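Local coordinates for protein glycerol trinitrate reductase (Agrobacterium tumefaciens, PDB 5EPD) that probably reduces glycerol trinitrate as an FMN-dependent old yellow enzyme with a TIM-barrel fold, captured here without its flavin, at residues Leu46-Gly58 / Gln89-Trp103. Numbering follows the deposited sequence.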
loop_
_atom_site.group_PDB
_atom_site.type_symbol
_atom_site.label_atom_id
_atom_site.label_comp_id
_atom_site.label_asym_id
_atom_site.label_seq_id
_atom_site.Cartn_x
_atom_site.Cartn_y
_atom_site.Cartn_z
ATOM N N LEU A 46 -1.110 -1.504 -6.205
ATOM C CA LEU A 46 -2.258 -1.468 -7.082
ATOM C C LEU A 46 -3.107 -2.740 -6.912
ATOM O O LEU A 46 -2.677 -3.881 -7.189
ATOM C CB LEU A 46 -1.816 -1.314 -8.514
ATOM C CG LEU A 46 -1.060 -0.046 -8.900
ATOM C CD1 LEU A 46 -0.151 -0.347 -10.086
ATOM C CD2 LEU A 46 -1.972 1.134 -9.221
ATOM N N THR A 47 -4.311 -2.533 -6.416
ATOM C CA THR A 47 -5.271 -3.594 -6.305
ATOM C C THR A 47 -5.740 -4.097 -7.676
ATOM O O THR A 47 -6.180 -3.292 -8.541
ATOM C CB THR A 47 -6.503 -3.121 -5.520
ATOM O OG1 THR A 47 -6.119 -2.679 -4.205
ATOM C CG2 THR A 47 -7.491 -4.251 -5.416
ATOM N N ARG A 48 -5.701 -5.431 -7.847
ATOM C CA ARG A 48 -6.119 -6.118 -9.108
ATOM C C ARG A 48 -7.246 -7.175 -8.965
ATOM O O ARG A 48 -7.816 -7.605 -9.965
ATOM C CB ARG A 48 -4.891 -6.771 -9.790
ATOM C CG ARG A 48 -3.684 -5.854 -10.007
ATOM C CD ARG A 48 -4.046 -4.510 -10.636
ATOM N NE ARG A 48 -4.721 -4.687 -11.918
ATOM C CZ ARG A 48 -4.092 -4.799 -13.083
ATOM N NH1 ARG A 48 -2.761 -4.743 -13.129
ATOM N NH2 ARG A 48 -4.791 -4.966 -14.216
ATOM N N ASN A 49 -7.557 -7.600 -7.740
ATOM C CA ASN A 49 -8.690 -8.527 -7.481
ATOM C C ASN A 49 -8.642 -9.810 -8.330
ATOM O O ASN A 49 -9.612 -10.166 -9.032
ATOM C CB ASN A 49 -10.032 -7.818 -7.664
ATOM C CG ASN A 49 -10.056 -6.430 -7.046
ATOM O OD1 ASN A 49 -9.744 -5.450 -7.734
ATOM N ND2 ASN A 49 -10.442 -6.325 -5.758
ATOM N N ARG A 50 -7.491 -10.480 -8.287
ATOM C CA ARG A 50 -7.255 -11.719 -9.055
ATOM C C ARG A 50 -6.591 -12.805 -8.172
ATOM O O ARG A 50 -5.794 -13.632 -8.644
ATOM C CB ARG A 50 -6.389 -11.407 -10.281
ATOM C CG ARG A 50 -7.096 -10.722 -11.444
ATOM C CD ARG A 50 -6.018 -10.236 -12.406
ATOM N NE ARG A 50 -6.520 -9.735 -13.689
ATOM C CZ ARG A 50 -6.940 -8.495 -13.931
ATOM N NH1 ARG A 50 -7.365 -8.178 -15.146
ATOM N NH2 ARG A 50 -6.964 -7.572 -12.982
ATOM N N ALA A 51 -6.893 -12.783 -6.875
ATOM C CA ALA A 51 -6.395 -13.821 -5.979
ATOM C C ALA A 51 -7.312 -15.019 -6.163
ATOM O O ALA A 51 -8.484 -14.851 -6.533
ATOM C CB ALA A 51 -6.417 -13.351 -4.530
ATOM N N GLY A 52 -6.801 -16.219 -5.893
ATOM C CA GLY A 52 -7.625 -17.420 -6.034
ATOM C C GLY A 52 -8.282 -17.861 -4.740
ATOM O O GLY A 52 -8.219 -17.155 -3.735
ATOM N N ALA A 53 -8.902 -19.041 -4.780
ATOM C CA ALA A 53 -9.390 -19.749 -3.584
ATOM C C ALA A 53 -8.528 -19.482 -2.347
ATOM O O ALA A 53 -7.300 -19.535 -2.427
ATOM C CB ALA A 53 -9.439 -21.258 -3.857
ATOM N N GLY A 54 -9.166 -19.197 -1.214
ATOM C CA GLY A 54 -8.428 -18.906 0.014
ATOM C C GLY A 54 -7.536 -17.661 -0.031
ATOM O O GLY A 54 -6.591 -17.547 0.746
ATOM N N PHE A 55 -7.851 -16.722 -0.927
ATOM C CA PHE A 55 -7.143 -15.437 -0.997
ATOM C C PHE A 55 -5.631 -15.637 -1.249
ATOM O O PHE A 55 -4.770 -14.787 -0.907
ATOM C CB PHE A 55 -7.419 -14.605 0.266
ATOM C CG PHE A 55 -8.843 -14.682 0.717
ATOM C CD1 PHE A 55 -9.855 -14.165 -0.075
ATOM C CD2 PHE A 55 -9.177 -15.297 1.909
ATOM C CE1 PHE A 55 -11.190 -14.255 0.318
ATOM C CE2 PHE A 55 -10.504 -15.382 2.322
ATOM C CZ PHE A 55 -11.517 -14.868 1.523
ATOM N N VAL A 56 -5.351 -16.765 -1.898
ATOM C CA VAL A 56 -4.017 -17.143 -2.312
ATOM C C VAL A 56 -3.753 -16.466 -3.649
ATOM O O VAL A 56 -4.658 -16.391 -4.476
ATOM C CB VAL A 56 -3.932 -18.685 -2.455
ATOM C CG1 VAL A 56 -2.566 -19.115 -2.949
ATOM C CG2 VAL A 56 -4.266 -19.370 -1.121
ATOM N N PRO A 57 -2.511 -15.978 -3.872
ATOM C CA PRO A 57 -2.204 -15.314 -5.142
ATOM C C PRO A 57 -2.563 -16.197 -6.321
ATOM O O PRO A 57 -2.241 -17.381 -6.314
ATOM C CB PRO A 57 -0.689 -15.093 -5.070
ATOM C CG PRO A 57 -0.399 -14.996 -3.614
ATOM C CD PRO A 57 -1.339 -15.985 -2.969
ATOM N N GLY A 58 -3.254 -15.620 -7.301
ATOM C CA GLY A 58 -3.679 -16.348 -8.501
ATOM C C GLY A 58 -2.498 -16.792 -9.339
ATOM O O GLY A 58 -1.374 -16.301 -9.191
ATOM N N GLN A 89 -13.397 -7.937 -2.990
ATOM C CA GLN A 89 -13.318 -9.358 -3.349
ATOM C C GLN A 89 -11.964 -9.742 -3.967
ATOM O O GLN A 89 -11.328 -8.942 -4.692
ATOM C CB GLN A 89 -14.428 -9.736 -4.319
ATOM C CG GLN A 89 -14.443 -8.961 -5.643
ATOM C CD GLN A 89 -15.533 -9.488 -6.585
ATOM O OE1 GLN A 89 -16.735 -9.532 -6.242
ATOM N NE2 GLN A 89 -15.113 -9.906 -7.782
ATOM N N ASP A 90 -11.513 -10.957 -3.669
ATOM C CA ASP A 90 -10.374 -11.546 -4.400
ATOM C C ASP A 90 -9.086 -10.759 -4.284
ATOM O O ASP A 90 -8.228 -10.819 -5.160
ATOM C CB ASP A 90 -10.754 -11.755 -5.875
ATOM C CG ASP A 90 -11.962 -12.629 -6.018
ATOM O OD1 ASP A 90 -11.973 -13.668 -5.303
ATOM O OD2 ASP A 90 -12.885 -12.295 -6.806
ATOM N N THR A 91 -8.950 -10.023 -3.188
ATOM C CA THR A 91 -7.677 -9.485 -2.825
ATOM C C THR A 91 -6.969 -10.587 -1.995
ATOM O O THR A 91 -7.602 -11.353 -1.288
ATOM C CB THR A 91 -7.825 -8.145 -2.060
ATOM O OG1 THR A 91 -8.431 -8.374 -0.791
ATOM C CG2 THR A 91 -8.686 -7.155 -2.820
ATOM N N PRO A 92 -5.639 -10.681 -2.105
ATOM C CA PRO A 92 -4.930 -11.768 -1.413
ATOM C C PRO A 92 -4.668 -11.528 0.044
ATOM O O PRO A 92 -4.706 -10.394 0.501
ATOM C CB PRO A 92 -3.575 -11.836 -2.154
ATOM C CG PRO A 92 -3.362 -10.446 -2.660
ATOM C CD PRO A 92 -4.750 -9.948 -3.036
ATOM N N GLY A 93 -4.314 -12.600 0.744
ATOM C CA GLY A 93 -4.029 -12.529 2.179
ATOM C C GLY A 93 -2.586 -12.804 2.515
ATOM O O GLY A 93 -1.757 -13.115 1.647
ATOM N N ILE A 94 -2.268 -12.650 3.789
ATOM C CA ILE A 94 -0.935 -12.985 4.263
ATOM C C ILE A 94 -1.065 -13.571 5.665
ATOM O O ILE A 94 -0.208 -13.371 6.506
ATOM C CB ILE A 94 0.017 -11.759 4.175
ATOM C CG1 ILE A 94 1.463 -12.113 4.549
ATOM C CG2 ILE A 94 -0.488 -10.617 5.044
ATOM C CD1 ILE A 94 1.995 -13.314 3.793
ATOM N N TYR A 95 -2.145 -14.309 5.912
ATOM C CA TYR A 95 -2.402 -14.833 7.252
ATOM C C TYR A 95 -2.450 -16.353 7.353
ATOM O O TYR A 95 -2.342 -16.865 8.462
ATOM C CB TYR A 95 -3.678 -14.218 7.852
ATOM C CG TYR A 95 -4.974 -14.373 7.028
ATOM C CD1 TYR A 95 -5.359 -13.401 6.117
ATOM C CD2 TYR A 95 -5.815 -15.466 7.206
ATOM C CE1 TYR A 95 -6.526 -13.518 5.388
ATOM C CE2 TYR A 95 -6.988 -15.590 6.484
ATOM C CZ TYR A 95 -7.339 -14.607 5.575
ATOM O OH TYR A 95 -8.499 -14.717 4.847
ATOM N N THR A 96 -2.631 -17.061 6.233
ATOM C CA THR A 96 -2.604 -18.533 6.224
ATOM C C THR A 96 -1.367 -19.040 5.473
ATOM O O THR A 96 -0.850 -18.345 4.593
ATOM C CB THR A 96 -3.845 -19.142 5.548
ATOM O OG1 THR A 96 -3.798 -18.880 4.141
ATOM C CG2 THR A 96 -5.117 -18.601 6.137
ATOM N N GLN A 97 -0.906 -20.248 5.817
ATOM C CA GLN A 97 0.228 -20.883 5.120
ATOM C C GLN A 97 0.042 -20.998 3.608
ATOM O O GLN A 97 1.009 -20.780 2.867
ATOM C CB GLN A 97 0.518 -22.289 5.666
ATOM C CG GLN A 97 1.892 -22.825 5.268
ATOM C CD GLN A 97 3.056 -21.983 5.827
ATOM O OE1 GLN A 97 2.975 -21.441 6.926
ATOM N NE2 GLN A 97 4.142 -21.873 5.063
ATOM N N ALA A 98 -1.171 -21.369 3.160
ATOM C CA ALA A 98 -1.521 -21.401 1.726
ATOM C C ALA A 98 -1.124 -20.099 1.024
ATOM O O ALA A 98 -0.462 -20.120 -0.009
ATOM C CB ALA A 98 -3.012 -21.662 1.529
ATOM N N GLN A 99 -1.495 -18.964 1.618
ATOM C CA GLN A 99 -1.141 -17.653 1.062
ATOM C C GLN A 99 0.371 -17.409 1.071
ATOM O O GLN A 99 0.963 -17.022 0.056
ATOM C CB GLN A 99 -1.857 -16.550 1.835
ATOM C CG GLN A 99 -3.380 -16.600 1.697
ATOM C CD GLN A 99 -4.117 -16.000 2.897
ATOM O OE1 GLN A 99 -3.498 -15.490 3.850
ATOM N NE2 GLN A 99 -5.455 -16.093 2.870
ATOM N N ILE A 100 1.005 -17.651 2.208
ATOM C CA ILE A 100 2.444 -17.514 2.299
ATOM C C ILE A 100 3.115 -18.247 1.135
ATOM O O ILE A 100 3.933 -17.667 0.390
ATOM C CB ILE A 100 2.954 -18.069 3.641
ATOM C CG1 ILE A 100 2.416 -17.208 4.795
ATOM C CG2 ILE A 100 4.481 -18.095 3.667
ATOM C CD1 ILE A 100 2.724 -17.749 6.179
ATOM N N ASP A 101 2.735 -19.521 0.964
ATOM C CA ASP A 101 3.351 -20.379 -0.048
ATOM C C ASP A 101 3.073 -19.890 -1.466
ATOM O O ASP A 101 3.975 -19.935 -2.312
ATOM C CB ASP A 101 2.960 -21.847 0.151
ATOM C CG ASP A 101 3.459 -22.397 1.481
ATOM O OD1 ASP A 101 4.247 -21.714 2.188
ATOM O OD2 ASP A 101 3.039 -23.509 1.835
ATOM N N GLY A 102 1.861 -19.393 -1.716
ATOM C CA GLY A 102 1.584 -18.660 -2.957
ATOM C C GLY A 102 2.515 -17.450 -3.188
ATOM O O GLY A 102 2.993 -17.210 -4.317
ATOM N N TRP A 103 2.774 -16.691 -2.122
ATOM C CA TRP A 103 3.629 -15.507 -2.211
ATOM C C TRP A 103 5.094 -15.838 -2.457
ATOM O O TRP A 103 5.836 -14.991 -2.993
ATOM C CB TRP A 103 3.545 -14.659 -0.934
ATOM C CG TRP A 103 2.321 -13.830 -0.839
ATOM C CD1 TRP A 103 1.309 -13.956 0.069
ATOM C CD2 TRP A 103 1.973 -12.727 -1.683
ATOM N NE1 TRP A 103 0.350 -12.995 -0.157
ATOM C CE2 TRP A 103 0.728 -12.231 -1.229
ATOM C CE3 TRP A 103 2.595 -12.106 -2.776
ATOM C CZ2 TRP A 103 0.088 -11.147 -1.833
ATOM C CZ3 TRP A 103 1.952 -11.027 -3.379
ATOM C CH2 TRP A 103 0.708 -10.561 -2.899
HETATM O O HOH W 1 -12.323 -10.448 -8.665
HETATM O O HOH W 2 -10.251 -14.802 -3.569
HETATM O O HOH W 3 -5.668 -19.411 2.351
#
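Gln99 reaches from the first turn of helix 97-112 to the hairpin of 46-58, where its NE2 gives Gly54 O a nearly straight hydrogen bond (2.8 Å, 170°). Its CG lies beside the backbone N (chi1 -65°) and the chain runs extended from there, carrying the amide across. OE1 takes two backbone N-H groups: Tyr95 N almost head-on (2.7 Å), Thr96 N from above the carbonyl plane. With both ends held, the amide can hardly rotate. Thr96 and Gln99 also form a capping box, with a weak Gln99 N to Thr96 OG1 bond. Phe55 O accepts from Gly93 N on a lone pair (2.8 Å), and Tyr95 OH comes obliquely to Phe55 CD2 (3.1 Å).

Apolar packing is tight round Pro57, whose CG makes a CH-pi contact over the indole face of Trp103, 3.8 Å from the five-membered ring's centroid. Gly102, without a side chain, sets its backbone against Pro57 CG. Val56 CG2 rests against Ala98 CB.

The rim is wetter. Water joins Gly54 O and Thr96 OG1; at the polar Asp90 end Asn49 ND2 bonds Gln89 O, Ala51 N bonds Asp90 O, and water links Asp90 OD2 to Asn49 O.

The hairpin, with a G1 bulge where Phe55 and Val56 both face Gly52, follows barrel strand 41-43 and lies against helix 97-112, which connects strands 73-80 and 117-122.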